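Local coordinates for protein endolysin (Escherichia coli O157 typing phage 15, PDB 7M5I) that probably hydrolyses the beta-1,4 linkages of host peptidoglycan as a phage lysozyme, helping to lyse the cell and release new virus particles, at residues 18-23 against 146-151; 25-30 against 35-40; 39-44 against 65-70; 69-74 against 94-99. All coordinates share one frame; numbering follows the deposited sequence.

Interaction 1 of 4, residues 18-23 against 146-151; sequences KFFEGL and RRMEAD
F20 and M148 both swing CG away from their own carbonyl carbons (chi1 -63° and -70°), and M148 then runs out extended. This brings the two side chains together between helix 11-21 and helix 140-155. M148 CB lies at the edge of the F20 ring, 3.8 Å from F20 CE1. M148 SD is also at that edge, 3.9 Å from F20 CE1. The same sulfur approaches the neighbouring ring obliquely, 4.0 Å from F19 CE1. Both are Met-aromatic contacts, and one sulfur serves two phenylalanines. E149 CG approaches the F20 ring obliquely, 3.7 Å from F20 CE2. The E149 carboxylate stands almost perpendicular to the ring, at 88°.

One oxygen of E149 is held within its own helix. R146 grips it side-on with two nitrogens, and both bond to E149 OE1. R146 NE is 2.8 Å from E149 OE1. E149 OE2 bonds to S93 of helix 85-98 and pairs with R145. The contact is mainly apolar: sulfur and methylene groups meet ring carbons. The arginines and S93 probably offset the carboxylate charge while E149 CG packs against F20.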
# COMPACT_ATOMS: atom_id res chain seq x y z
N LYS A 18 7.64 2.09 2.66
CA LYS A 18 8.30 3.19 3.41
C LYS A 18 8.51 4.36 2.45
O LYS A 18 8.29 5.52 2.83
CB LYS A 18 9.62 2.74 4.04
CG LYS A 18 9.49 1.79 5.21
CD LYS A 18 10.84 1.32 5.65
CE LYS A 18 10.86 0.49 6.90
NZ LYS A 18 12.18 -0.15 7.06
N PHE A 19 9.05 4.08 1.28
CA PHE A 19 9.40 5.10 0.27
C PHE A 19 8.15 5.86 -0.17
O PHE A 19 8.13 7.11 -0.24
CB PHE A 19 10.08 4.39 -0.88
CG PHE A 19 10.42 5.31 -2.03
CD1 PHE A 19 9.52 5.59 -3.02
CD2 PHE A 19 11.67 5.89 -2.09
CE1 PHE A 19 9.86 6.43 -4.08
CE2 PHE A 19 12.01 6.74 -3.15
CZ PHE A 19 11.07 7.04 -4.10
N PHE A 20 7.05 5.14 -0.41
CA PHE A 20 5.76 5.75 -0.83
C PHE A 20 5.13 6.61 0.28
O PHE A 20 4.50 7.67 -0.05
CB PHE A 20 4.76 4.68 -1.27
CG PHE A 20 5.19 3.89 -2.48
CD1 PHE A 20 5.85 4.50 -3.57
CD2 PHE A 20 4.88 2.54 -2.57
CE1 PHE A 20 6.24 3.74 -4.66
CE2 PHE A 20 5.27 1.79 -3.66
CZ PHE A 20 5.96 2.37 -4.71
N GLU A 21 5.31 6.24 1.55
CA GLU A 21 4.67 6.94 2.68
C GLU A 21 5.50 8.17 3.07
O GLU A 21 4.92 9.15 3.65
CB GLU A 21 4.49 6.02 3.87
CG GLU A 21 3.50 4.88 3.63
CD GLU A 21 2.05 5.32 3.46
OE1 GLU A 21 1.69 6.44 3.90
OE2 GLU A 21 1.36 4.66 2.70
N GLY A 22 6.81 8.09 2.97
CA GLY A 22 7.72 9.06 3.59
C GLY A 22 7.78 8.82 5.10
O GLY A 22 7.12 7.90 5.62
N LEU A 23 8.66 9.54 5.80
CA LEU A 23 8.91 9.33 7.24
C LEU A 23 8.88 10.65 7.99
O LEU A 23 9.65 11.54 7.63
CB LEU A 23 10.27 8.67 7.48
CG LEU A 23 10.61 8.40 8.94
CD1 LEU A 23 9.62 7.53 9.67
CD2 LEU A 23 11.96 7.76 9.07
N ARG A 146 1.29 4.59 -8.50
CA ARG A 146 0.74 3.46 -9.30
C ARG A 146 1.77 3.00 -10.34
O ARG A 146 1.92 1.74 -10.51
CB ARG A 146 -0.57 3.84 -9.97
CG ARG A 146 -1.73 4.07 -9.01
CD ARG A 146 -2.30 2.88 -8.29
NE ARG A 146 -1.71 2.66 -7.01
CZ ARG A 146 -2.15 3.16 -5.84
NH1 ARG A 146 -1.46 2.94 -4.75
NH2 ARG A 146 -3.19 3.98 -5.79
N ARG A 147 2.42 3.92 -11.03
CA ARG A 147 3.41 3.48 -12.05
C ARG A 147 4.58 2.74 -11.36
O ARG A 147 5.05 1.69 -11.92
CB ARG A 147 3.80 4.57 -13.02
CG ARG A 147 4.63 5.64 -12.41
CD ARG A 147 6.09 5.50 -12.77
NE ARG A 147 6.79 6.55 -12.07
CZ ARG A 147 8.11 6.68 -12.01
NH1 ARG A 147 8.85 5.85 -12.74
NH2 ARG A 147 8.68 7.65 -11.34
N MET A 148 5.04 3.19 -10.19
CA MET A 148 6.13 2.48 -9.48
C MET A 148 5.66 1.11 -8.96
O MET A 148 6.45 0.15 -9.01
CB MET A 148 6.68 3.38 -8.37
CG MET A 148 7.43 4.56 -8.93
SD MET A 148 8.23 5.45 -7.57
CE MET A 148 9.36 6.54 -8.43
N GLU A 149 4.41 0.98 -8.54
CA GLU A 149 3.88 -0.34 -8.08
C GLU A 149 3.76 -1.26 -9.31
O GLU A 149 4.12 -2.46 -9.16
CB GLU A 149 2.56 -0.19 -7.33
CG GLU A 149 2.72 0.42 -5.93
CD GLU A 149 1.46 0.97 -5.28
OE1 GLU A 149 0.45 1.19 -6.02
OE2 GLU A 149 1.48 1.13 -4.03
N ALA A 150 3.33 -0.77 -10.47
CA ALA A 150 3.31 -1.60 -11.71
C ALA A 150 4.72 -2.08 -12.08
O ALA A 150 4.88 -3.25 -12.52
CB ALA A 150 2.68 -0.82 -12.84
N ASP A 151 5.75 -1.23 -11.91
CA ASP A 151 7.15 -1.65 -12.17
C ASP A 151 7.55 -2.79 -11.22
O ASP A 151 8.30 -3.73 -11.66
CB ASP A 151 8.10 -0.46 -12.07
CG ASP A 151 7.99 0.56 -13.20
OD1 ASP A 151 7.49 0.19 -14.27
OD2 ASP A 151 8.39 1.75 -12.97

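Interaction 2 of 4, residues 25-30 against 35-40; sequences LEAYED and PTIGYG
Y28 and T36 pair at the heart of the antiparallel beta hairpin formed by strands 27-29 and 35-38, in the small lobe of this phage lysozyme. They are a hydrogen-bonded pair. Y28 N donates to T36 O at 2.9 Å, and T36 N returns a bond to Y28 O at 2.8 Å.

The tight packing is on the face that carries these two residues. Y28 CG sits between its backbone N and carbonyl carbon (chi1 64°), which folds the ring over the partner strand. T36 CB lies over one ring face, toward the rim, in a CH-pi contact. T36 CG2 reaches the phenol end, 3.4 Å from Y28 OH. Beside the pair, I37 reaches across to the corner at residues 25-26, with I37 CD1 3.6 Å from A27 N.

The other face is looser. E29 and P35 form a non-hydrogen-bonded pair there, and the exposed E29 side chain stays clear of the proline.

Water enters at both ends of the hairpin. One molecule links Y28 OH to G38 O. Near the predicted active-site residue D30, direct contact with T36 is loose. D30 OD1 is tied to I34 N, and T36 OG1 to I34 O. A second water spans the gap, donating to D30 OD2 at 2.6 Å and to T36 OG1 at 2.7 Å.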
# COMPACT_ATOMS: atom_id res chain seq x y z
N LEU A 25 9.27 11.78 12.17
CA LEU A 25 9.36 11.27 13.57
C LEU A 25 8.52 12.10 14.55
O LEU A 25 8.41 11.69 15.67
CB LEU A 25 10.80 11.20 14.03
CG LEU A 25 11.71 10.24 13.27
CD1 LEU A 25 13.08 10.13 13.94
CD2 LEU A 25 11.04 8.89 13.05
N GLU A 26 8.10 13.29 14.15
CA GLU A 26 7.16 14.10 14.95
C GLU A 26 5.80 14.07 14.28
O GLU A 26 5.70 14.15 13.03
CB GLU A 26 7.58 15.57 15.04
CG GLU A 26 8.95 15.82 15.59
CD GLU A 26 9.20 17.30 15.98
OE1 GLU A 26 10.39 17.70 16.08
OE2 GLU A 26 8.17 18.06 16.14
N ALA A 27 4.77 13.92 15.11
CA ALA A 27 3.37 13.91 14.63
C ALA A 27 3.10 15.20 13.83
O ALA A 27 3.59 16.30 14.22
CB ALA A 27 2.42 13.75 15.77
N TYR A 28 2.32 15.05 12.79
CA TYR A 28 1.87 16.20 11.96
C TYR A 28 0.43 15.91 11.58
O TYR A 28 0.00 14.75 11.42
CB TYR A 28 2.75 16.37 10.70
CG TYR A 28 2.69 15.24 9.72
CD1 TYR A 28 3.44 14.09 9.88
CD2 TYR A 28 1.86 15.30 8.60
CE1 TYR A 28 3.43 13.05 8.97
CE2 TYR A 28 1.81 14.24 7.69
CZ TYR A 28 2.63 13.12 7.84
OH TYR A 28 2.56 12.02 7.01
N GLU A 29 -0.28 16.99 11.31
CA GLU A 29 -1.65 16.92 10.82
C GLU A 29 -1.56 16.85 9.31
O GLU A 29 -0.99 17.76 8.74
CB GLU A 29 -2.38 18.13 11.38
CG GLU A 29 -3.78 18.26 10.86
CD GLU A 29 -4.59 19.34 11.56
OE1 GLU A 29 -4.55 19.39 12.82
OE2 GLU A 29 -5.28 20.10 10.83
N ASP A 30 -2.11 15.81 8.72
CA ASP A 30 -2.16 15.65 7.26
C ASP A 30 -3.16 16.66 6.69
O ASP A 30 -3.73 17.48 7.43
CB ASP A 30 -2.34 14.19 6.89
CG ASP A 30 -3.76 13.63 6.92
OD1 ASP A 30 -4.71 14.37 7.32
OD2 ASP A 30 -3.92 12.44 6.52
N PRO A 35 -3.99 13.49 12.63
CA PRO A 35 -2.64 13.31 13.15
C PRO A 35 -1.99 12.03 12.62
O PRO A 35 -2.55 10.97 12.70
CB PRO A 35 -2.83 13.32 14.67
CG PRO A 35 -4.11 14.10 14.87
CD PRO A 35 -4.99 13.63 13.72
N THR A 36 -0.77 12.18 12.11
CA THR A 36 0.00 11.14 11.41
C THR A 36 1.44 11.14 11.94
O THR A 36 1.97 12.18 12.29
CB THR A 36 -0.06 11.38 9.89
OG1 THR A 36 -1.41 11.50 9.49
CG2 THR A 36 0.58 10.24 9.12
N ILE A 37 2.08 9.99 11.96
CA ILE A 37 3.48 9.89 12.43
C ILE A 37 4.15 8.69 11.73
O ILE A 37 3.48 7.80 11.22
CB ILE A 37 3.57 9.78 13.96
CG1 ILE A 37 4.93 10.25 14.52
CG2 ILE A 37 3.22 8.37 14.43
CD1 ILE A 37 4.97 10.45 16.01
N GLY A 38 5.48 8.68 11.73
CA GLY A 38 6.23 7.55 11.18
C GLY A 38 6.02 7.46 9.67
O GLY A 38 6.03 8.50 8.95
N TYR A 39 5.80 6.24 9.18
CA TYR A 39 5.53 5.95 7.76
C TYR A 39 4.03 5.95 7.49
O TYR A 39 3.46 4.87 7.13
CB TYR A 39 6.16 4.62 7.35
CG TYR A 39 7.65 4.54 7.57
CD1 TYR A 39 8.55 5.14 6.66
CD2 TYR A 39 8.20 3.80 8.60
CE1 TYR A 39 9.92 5.00 6.81
CE2 TYR A 39 9.57 3.70 8.79
CZ TYR A 39 10.45 4.29 7.87
OH TYR A 39 11.81 4.22 7.99
N GLY A 40 3.39 7.09 7.73
CA GLY A 40 1.95 7.25 7.42
C GLY A 40 1.02 6.58 8.44
O GLY A 40 -0.16 6.34 8.15
O HOH W 1 4.51 9.87 6.90
O HOH W 2 -2.19 10.62 7.03

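Interaction 3 of 4, residues 39-44 against 65-70; sequences YGTIRI and LADVEK
D67 and T41 carry this contact, with a smaller share from R43. D67 has the most surface buried. It projects from helix 57-78, the long helix that links the two lobes in lysozymes of the T4 type. It meets the loop that leads from strand 35-38 to strand 43-44.

T41 OG1 donates a hydrogen bond to D67 OD2, 2.8 Å away. The hydroxyl meets the carboxylate on its syn side, 15° out of plane. T41 places OG1 opposite its carbonyl carbon (chi1 -63°). The methyl then lies alongside the same carboxylate, with T41 CG2 3.8 Å from D67 OD2.

The other oxygen is served through water. One molecule accepts from I42 N and donates to D67 OD1, 2.9 Å from that oxygen. A second water lies 2.8 Å from R43 O and also close to D67 OD1. R43 O itself stays 3.6 Å from D67 OD1. The R43 side chain leads away from the helix, and R43 NH1 bonds back to I42 O.

Beyond the two segments, Y96 packs against D67, and Y63 of the same long helix packs against T41.

The contact is thus polar and partly hydrated. One carboxylate fastens the loop to the helix by a direct hydroxyl bond and by water, and the hydroxyl and water donors would help to stabilise its negative charge.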
# COMPACT_ATOMS: atom_id res chain seq x y z
N TYR A 39 5.80 6.24 9.18
CA TYR A 39 5.53 5.95 7.76
C TYR A 39 4.03 5.95 7.49
O TYR A 39 3.46 4.87 7.13
CB TYR A 39 6.16 4.62 7.35
CG TYR A 39 7.65 4.54 7.57
CD1 TYR A 39 8.55 5.14 6.66
CD2 TYR A 39 8.20 3.80 8.60
CE1 TYR A 39 9.92 5.00 6.81
CE2 TYR A 39 9.57 3.70 8.79
CZ TYR A 39 10.45 4.29 7.87
OH TYR A 39 11.81 4.22 7.99
N GLY A 40 3.39 7.09 7.73
CA GLY A 40 1.95 7.25 7.42
C GLY A 40 1.02 6.58 8.44
O GLY A 40 -0.16 6.34 8.15
N THR A 41 1.51 6.33 9.62
CA THR A 41 0.76 5.70 10.70
C THR A 41 -0.24 6.70 11.29
O THR A 41 0.16 7.81 11.65
CB THR A 41 1.70 5.18 11.79
OG1 THR A 41 2.53 4.19 11.19
CG2 THR A 41 0.96 4.58 12.99
N ILE A 42 -1.51 6.28 11.46
CA ILE A 42 -2.52 7.12 12.16
C ILE A 42 -3.10 6.40 13.40
O ILE A 42 -3.85 7.05 14.13
CB ILE A 42 -3.64 7.57 11.21
CG1 ILE A 42 -4.53 6.41 10.75
CG2 ILE A 42 -3.04 8.39 10.08
CD1 ILE A 42 -5.75 6.87 9.93
N ARG A 43 -2.75 5.12 13.65
CA ARG A 43 -3.15 4.38 14.86
C ARG A 43 -1.97 3.52 15.34
O ARG A 43 -1.36 2.86 14.51
CB ARG A 43 -4.37 3.49 14.56
CG ARG A 43 -5.63 4.21 14.09
CD ARG A 43 -6.42 4.90 15.17
NE ARG A 43 -7.68 5.50 14.69
CZ ARG A 43 -7.84 6.71 14.12
NH1 ARG A 43 -6.83 7.54 13.93
NH2 ARG A 43 -9.04 7.12 13.72
N ILE A 44 -1.70 3.55 16.65
CA ILE A 44 -0.62 2.79 17.33
C ILE A 44 -1.29 1.92 18.39
O ILE A 44 -1.91 2.50 19.32
CB ILE A 44 0.42 3.74 17.94
CG1 ILE A 44 1.09 4.59 16.84
CG2 ILE A 44 1.41 2.96 18.77
CD1 ILE A 44 2.00 5.70 17.35
N LEU A 65 4.93 -2.17 10.31
CA LEU A 65 4.78 -3.66 10.29
C LEU A 65 3.41 -4.06 10.87
O LEU A 65 2.76 -4.93 10.26
CB LEU A 65 5.92 -4.33 11.04
CG LEU A 65 7.27 -4.31 10.33
CD1 LEU A 65 8.36 -4.82 11.25
CD2 LEU A 65 7.21 -5.09 9.02
N ALA A 66 3.00 -3.43 11.96
CA ALA A 66 1.72 -3.79 12.62
C ALA A 66 0.58 -3.35 11.70
O ALA A 66 -0.37 -4.14 11.54
CB ALA A 66 1.62 -3.14 13.97
N ASP A 67 0.68 -2.15 11.10
CA ASP A 67 -0.31 -1.53 10.20
C ASP A 67 -0.55 -2.47 8.98
O ASP A 67 -1.73 -2.58 8.53
CB ASP A 67 0.16 -0.21 9.60
CG ASP A 67 0.19 1.05 10.48
OD1 ASP A 67 -0.52 1.01 11.53
OD2 ASP A 67 1.02 2.05 10.10
N VAL A 68 0.51 -3.04 8.39
CA VAL A 68 0.40 -3.67 7.04
C VAL A 68 -0.14 -5.10 7.21
O VAL A 68 -0.56 -5.67 6.23
CB VAL A 68 1.67 -3.75 6.18
CG1 VAL A 68 2.22 -2.39 5.85
CG2 VAL A 68 2.72 -4.61 6.78
N GLU A 69 -0.13 -5.67 8.40
CA GLU A 69 -0.40 -7.11 8.67
C GLU A 69 -1.75 -7.52 8.07
O GLU A 69 -1.80 -8.56 7.36
CB GLU A 69 -0.26 -7.38 10.16
CG GLU A 69 0.06 -8.81 10.49
CD GLU A 69 -0.00 -9.08 11.99
OE1 GLU A 69 0.12 -8.10 12.79
OE2 GLU A 69 -0.24 -10.25 12.36
N LYS A 70 -2.80 -6.74 8.29
CA LYS A 70 -4.16 -7.14 7.83
C LYS A 70 -4.22 -7.05 6.30
O LYS A 70 -5.09 -7.73 5.72
CB LYS A 70 -5.26 -6.33 8.52
CG LYS A 70 -5.29 -4.84 8.17
CD LYS A 70 -6.43 -4.06 8.86
CE LYS A 70 -6.89 -2.94 7.95
NZ LYS A 70 -7.92 -2.06 8.55
O HOH W 3 -2.25 3.36 11.27
O HOH W 4 0.65 0.93 14.16

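Interaction 4 of 4, residues 69-74 against 94-99; sequences EKFVAA and ETYNIG
F71 and Y96 form a T-shaped (edge-to-face) pair between helix 57-78 and helix 85-98. The edge of Y96 points at the face of F71. The ring centroids are 5.0 Å apart and the planes stand at 88°. Y96 CD1 is the leading atom, 3.5 Å from F71 CD1 and offset toward the rim of that face. The backbone joins in over the same ring, with Y96 CA 4.1 Å from the F71 centroid in a CH-pi contact.

T95 and G99 also touch the F71 ring. T95 CG2 lies at the ring edge, 4.0 Å from F71 CD2. T95 O approaches obliquely, 3.6 Å from F71 CD2. G99 CA is at the edge near CE2.

The next shell probably helps to hold these positions. Y96 extends CG opposite its backbone N (chi1 -171°), which points the ring edge at the F71 face. T95 O also accepts the 2.8 Å bond from G99 N, closing the last turn of helix 85-98. T95 OG1 is satisfied by L91 O of the same helix. I100 packs on F71, and L64 and V68 pack on Y96.

The interface has no polar link between its side chains. It probably rests on dispersion, with some help from weakly positive ring hydrogens of Y96 facing the pi cloud of F71. The perpendicular fit would limit how far either ring can turn.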
# COMPACT_ATOMS: atom_id res chain seq x y z
N GLU A 69 -0.13 -5.67 8.40
CA GLU A 69 -0.40 -7.11 8.67
C GLU A 69 -1.75 -7.52 8.07
O GLU A 69 -1.80 -8.56 7.36
CB GLU A 69 -0.26 -7.38 10.16
CG GLU A 69 0.06 -8.81 10.49
CD GLU A 69 -0.00 -9.08 11.99
OE1 GLU A 69 0.12 -8.10 12.79
OE2 GLU A 69 -0.24 -10.25 12.36
N LYS A 70 -2.80 -6.74 8.29
CA LYS A 70 -4.16 -7.14 7.83
C LYS A 70 -4.22 -7.05 6.30
O LYS A 70 -5.09 -7.73 5.72
CB LYS A 70 -5.26 -6.33 8.52
CG LYS A 70 -5.29 -4.84 8.17
CD LYS A 70 -6.43 -4.06 8.86
CE LYS A 70 -6.89 -2.94 7.95
NZ LYS A 70 -7.92 -2.06 8.55
N PHE A 71 -3.39 -6.23 5.66
CA PHE A 71 -3.33 -6.05 4.20
C PHE A 71 -2.60 -7.21 3.54
O PHE A 71 -3.09 -7.70 2.48
CB PHE A 71 -2.74 -4.69 3.81
CG PHE A 71 -3.59 -3.54 4.34
CD1 PHE A 71 -3.39 -3.06 5.62
CD2 PHE A 71 -4.61 -2.99 3.60
CE1 PHE A 71 -4.14 -1.99 6.11
CE2 PHE A 71 -5.36 -1.93 4.07
CZ PHE A 71 -5.13 -1.44 5.34
N VAL A 72 -1.52 -7.65 4.13
CA VAL A 72 -0.83 -8.91 3.75
C VAL A 72 -1.85 -10.07 3.82
O VAL A 72 -1.96 -10.87 2.83
CB VAL A 72 0.39 -9.15 4.66
CG1 VAL A 72 1.00 -10.51 4.43
CG2 VAL A 72 1.44 -8.04 4.49
N ALA A 73 -2.60 -10.17 4.92
CA ALA A 73 -3.57 -11.26 5.12
C ALA A 73 -4.60 -11.20 3.98
O ALA A 73 -4.93 -12.24 3.39
CB ALA A 73 -4.22 -11.20 6.49
N ALA A 74 -5.13 -10.02 3.71
CA ALA A 74 -6.21 -9.85 2.72
C ALA A 74 -5.69 -10.21 1.32
O ALA A 74 -6.46 -10.78 0.51
CB ALA A 74 -6.74 -8.42 2.75
N GLU A 94 -0.27 -1.58 -3.07
CA GLU A 94 -1.45 -0.91 -3.64
C GLU A 94 -2.65 -1.09 -2.70
O GLU A 94 -3.40 -0.07 -2.47
CB GLU A 94 -1.76 -1.38 -5.05
CG GLU A 94 -2.97 -0.68 -5.63
CD GLU A 94 -3.05 -0.49 -7.11
OE1 GLU A 94 -4.08 0.06 -7.61
OE2 GLU A 94 -2.07 -0.81 -7.79
N THR A 95 -2.84 -2.30 -2.17
CA THR A 95 -3.99 -2.57 -1.28
C THR A 95 -3.86 -1.72 -0.00
O THR A 95 -4.88 -1.25 0.50
CB THR A 95 -4.08 -4.07 -0.93
OG1 THR A 95 -4.15 -4.79 -2.15
CG2 THR A 95 -5.28 -4.39 -0.08
N TYR A 96 -2.64 -1.53 0.48
CA TYR A 96 -2.37 -0.72 1.68
C TYR A 96 -2.85 0.72 1.48
O TYR A 96 -3.24 1.42 2.45
CB TYR A 96 -0.88 -0.76 2.01
CG TYR A 96 -0.59 -0.12 3.34
CD1 TYR A 96 -1.21 -0.62 4.47
CD2 TYR A 96 0.26 0.96 3.49
CE1 TYR A 96 -0.99 -0.08 5.72
CE2 TYR A 96 0.51 1.52 4.73
CZ TYR A 96 -0.11 1.00 5.85
OH TYR A 96 -0.02 1.53 7.11
N ASN A 97 -2.86 1.18 0.23
CA ASN A 97 -3.29 2.55 -0.13
C ASN A 97 -4.78 2.57 -0.45
O ASN A 97 -5.51 3.46 0.04
CB ASN A 97 -2.39 3.05 -1.26
CG ASN A 97 -2.77 4.41 -1.79
OD1 ASN A 97 -3.11 4.55 -2.95
ND2 ASN A 97 -2.84 5.39 -0.90
N ILE A 98 -5.30 1.64 -1.24
CA ILE A 98 -6.71 1.75 -1.71
C ILE A 98 -7.68 1.08 -0.71
O ILE A 98 -8.88 1.40 -0.77
CB ILE A 98 -6.91 1.24 -3.14
CG1 ILE A 98 -6.79 -0.29 -3.23
CG2 ILE A 98 -6.00 1.97 -4.09
CD1 ILE A 98 -7.13 -0.84 -4.55
N GLY A 99 -7.18 0.22 0.15
CA GLY A 99 -7.94 -0.54 1.15
C GLY A 99 -8.36 -1.92 0.64
O GLY A 99 -8.39 -2.16 -0.59

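How the interactions relate
Interactions 2, 3 and 4 lie near the predicted active site. D30 belongs to interaction 2. E21 lies in segment 18-23 of interaction 1 but does not touch the other segment. E21, D30 and T36 have the sequence spacing of the Glu-Asp-Thr triad of T4-type lysozymes. Interactions 2 and 3 share Y39 and G40, and T36 CG2 lies 3.5 Å from T41 O. Interactions 3 and 4 lie along helix 57-78, with centres about 10 Å apart. Y96 CE2 of interaction 4 comes within 3.8 Å of E21 OE2. Interaction 1 reaches interaction 4 through R146 NH2, 2.9 Å from N97 OD1, a probable hydrogen bond. Interactions 2 and 4 do not touch; their centres are about 20 Å apart.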